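Local coordinates for formate-dependent phosphoribosylglycinamide formyltransferase (Mycobacterium tuberculosis H37Rv, PDB 6KHR), which belongs to the ATP-grasp superfamily of enzymes and combines a parallel alpha/beta sheet with larger antiparallel sheet structure, at residues R28-G33 with D91-V96. Numbering follows the deposited sequence.
Sequences RVMLLG and DFLVTV
Strands 28-32 and 92-95 run parallel, their short axes 4.8 Å apart and inclined by 20°, and the even-numbered residues Arg28, Met30 and Leu32 make the backbone bonds to 92-96. Met30 N donates to Phe92 O and Leu32 N to Val94 O, while Met30 O receives Val94 N at 2.8 Å and Leu32 O receives Val96 N. At the start, Phe92 N reaches Arg28 O; Asp91 OD2 is modelled implausibly close to Arg28 N, so the detail of that bond is doubtful. Val29 and Leu31 turn their own backbone groups to strand 51-56, which makes 28-32 an inner strand of the sheet.

On one face lie Val29, Leu31, Phe92 and Val94. Val29 has CG1 anti to its backbone N (chi1 -173°), which sets this methyl against Val94 CG2, while its CG2 meets the Phe92 ring obliquely at CD2. Leu31 lies alongside Val94, and its CD2 touches both Val94 CB, at 3.8 Å, and Val96 CG2. Beta-branched valines suit these extended positions, and the longer leucine and phenylalanine fill the layer beneath helices 36-47 and 325-334. On the other face, Leu93 CD1 touches both methyls of Leu32, CD2 at 3.7 Å, and also approaches Met30 SD at 4.0 Å; the unbranched Met30 carries its sulfur past this leucine. Gly33, just after the strand, has positive phi (111°), where a CB would press on the preceding carbonyl O, which suits glycine.

Mostly apolar, buried side chains thus cover the peptide hydrogen bonds on both faces between Val29 and Thr95, joining the first and fourth strands in chain order, adjacent in a parallel sheet of order 3-2-1-4-5, a Rossmann-like topology.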
loop_
_atom_site.group_PDB
_atom_site.type_symbol
_atom_site.label_atom_id
_atom_site.label_comp_id
_atom_site.label_asym_id
_atom_site.label_seq_id
_atom_site.Cartn_x
_atom_site.Cartn_y
_atom_site.Cartn_z
ATOM N N ARG A 28 -8.603 -18.250 5.374
ATOM C CA ARG A 28 -7.496 -18.117 6.315
ATOM C C ARG A 28 -6.186 -18.427 5.605
ATOM O O ARG A 28 -6.010 -19.524 5.060
ATOM C CB ARG A 28 -7.692 -19.031 7.524
ATOM C CG ARG A 28 -8.161 -18.307 8.796
ATOM C CD ARG A 28 -8.869 -19.242 9.777
ATOM N NE ARG A 28 -8.311 -20.588 9.718
ATOM C CZ ARG A 28 -7.327 -21.024 10.498
ATOM N NH1 ARG A 28 -6.800 -20.224 11.416
ATOM N NH2 ARG A 28 -6.873 -22.263 10.360
ATOM N N VAL A 29 -5.287 -17.451 5.591
ATOM C CA VAL A 29 -3.982 -17.563 4.958
ATOM C C VAL A 29 -2.954 -17.618 6.071
ATOM O O VAL A 29 -3.091 -16.927 7.082
ATOM C CB VAL A 29 -3.705 -16.375 4.007
ATOM C CG1 VAL A 29 -2.410 -16.583 3.229
ATOM C CG2 VAL A 29 -4.869 -16.156 3.054
ATOM N N MET A 30 -1.937 -18.446 5.900
ATOM C CA MET A 30 -0.875 -18.569 6.883
ATOM C C MET A 30 0.430 -18.162 6.221
ATOM O O MET A 30 0.765 -18.659 5.146
ATOM C CB MET A 30 -0.795 -19.994 7.444
ATOM C CG MET A 30 0.204 -20.155 8.562
ATOM S SD MET A 30 0.357 -21.844 9.176
ATOM C CE MET A 30 -1.182 -22.034 10.066
ATOM N N LEU A 31 1.156 -17.260 6.861
ATOM C CA LEU A 31 2.392 -16.705 6.323
ATOM C C LEU A 31 3.577 -17.283 7.085
ATOM O O LEU A 31 3.763 -17.000 8.272
ATOM C CB LEU A 31 2.384 -15.183 6.419
ATOM C CG LEU A 31 1.357 -14.403 5.607
ATOM C CD1 LEU A 31 1.551 -12.943 5.890
ATOM C CD2 LEU A 31 1.529 -14.667 4.136
ATOM N N LEU A 32 4.387 -18.083 6.401
ATOM C CA LEU A 32 5.645 -18.561 6.965
ATOM C C LEU A 32 6.694 -17.467 6.777
ATOM O O LEU A 32 7.154 -17.202 5.654
ATOM C CB LEU A 32 6.062 -19.874 6.305
ATOM C CG LEU A 32 5.522 -21.200 6.867
ATOM C CD1 LEU A 32 4.233 -21.037 7.663
ATOM C CD2 LEU A 32 5.335 -22.232 5.761
ATOM N N GLY A 33 7.050 -16.812 7.869
ATOM C CA GLY A 33 7.910 -15.644 7.830
ATOM C C GLY A 33 7.100 -14.419 8.211
ATOM O O GLY A 33 5.936 -14.268 7.814
ATOM N N ASP A 91 -6.499 -22.388 5.076
ATOM C CA ASP A 91 -6.882 -22.584 3.680
ATOM C C ASP A 91 -5.679 -22.465 2.746
ATOM O O ASP A 91 -5.537 -23.268 1.809
ATOM C CB ASP A 91 -7.952 -21.575 3.285
ATOM C CG ASP A 91 -9.100 -21.536 4.256
ATOM O OD1 ASP A 91 -9.780 -22.564 4.421
ATOM O OD2 ASP A 91 -9.313 -20.474 4.871
ATOM N N PHE A 92 -4.809 -21.470 2.981
ATOM C CA PHE A 92 -3.631 -21.246 2.151
ATOM C C PHE A 92 -2.378 -21.201 3.006
ATOM O O PHE A 92 -2.383 -20.628 4.099
ATOM C CB PHE A 92 -3.731 -19.950 1.369
ATOM C CG PHE A 92 -4.911 -19.892 0.474
ATOM C CD1 PHE A 92 -4.857 -20.451 -0.787
ATOM C CD2 PHE A 92 -6.087 -19.301 0.901
ATOM C CE1 PHE A 92 -5.951 -20.402 -1.615
ATOM C CE2 PHE A 92 -7.183 -19.259 0.080
ATOM C CZ PHE A 92 -7.114 -19.804 -1.180
ATOM N N LEU A 93 -1.298 -21.786 2.483
ATOM C CA LEU A 93 0.001 -21.817 3.147
ATOM C C LEU A 93 1.030 -21.101 2.273
ATOM O O LEU A 93 1.455 -21.638 1.240
ATOM C CB LEU A 93 0.414 -23.255 3.434
ATOM C CG LEU A 93 1.709 -23.473 4.209
ATOM C CD1 LEU A 93 1.715 -22.651 5.489
ATOM C CD2 LEU A 93 1.892 -24.968 4.516
ATOM N N VAL A 94 1.444 -19.904 2.701
ATOM C CA VAL A 94 2.349 -19.033 1.945
ATOM C C VAL A 94 3.719 -18.985 2.618
ATOM O O VAL A 94 3.838 -18.601 3.789
ATOM C CB VAL A 94 1.782 -17.611 1.805
ATOM C CG1 VAL A 94 2.497 -16.887 0.697
ATOM C CG2 VAL A 94 0.319 -17.655 1.522
ATOM N N THR A 95 4.752 -19.311 1.851
ATOM C CA THR A 95 6.124 -19.364 2.329
ATOM C C THR A 95 6.800 -18.061 1.928
ATOM O O THR A 95 7.098 -17.845 0.751
ATOM C CB THR A 95 6.858 -20.567 1.735
ATOM O OG1 THR A 95 5.965 -21.685 1.635
ATOM C CG2 THR A 95 8.029 -20.951 2.607
ATOM N N VAL A 96 7.050 -17.218 2.909
ATOM C CA VAL A 96 7.608 -15.888 2.586
ATOM C C VAL A 96 9.056 -15.835 3.039
ATOM O O VAL A 96 9.663 -14.830 2.826
ATOM C CB VAL A 96 6.766 -14.783 3.233
ATOM C CG1 VAL A 96 6.915 -13.489 2.477
ATOM C CG2 VAL A 96 5.307 -15.161 3.286
#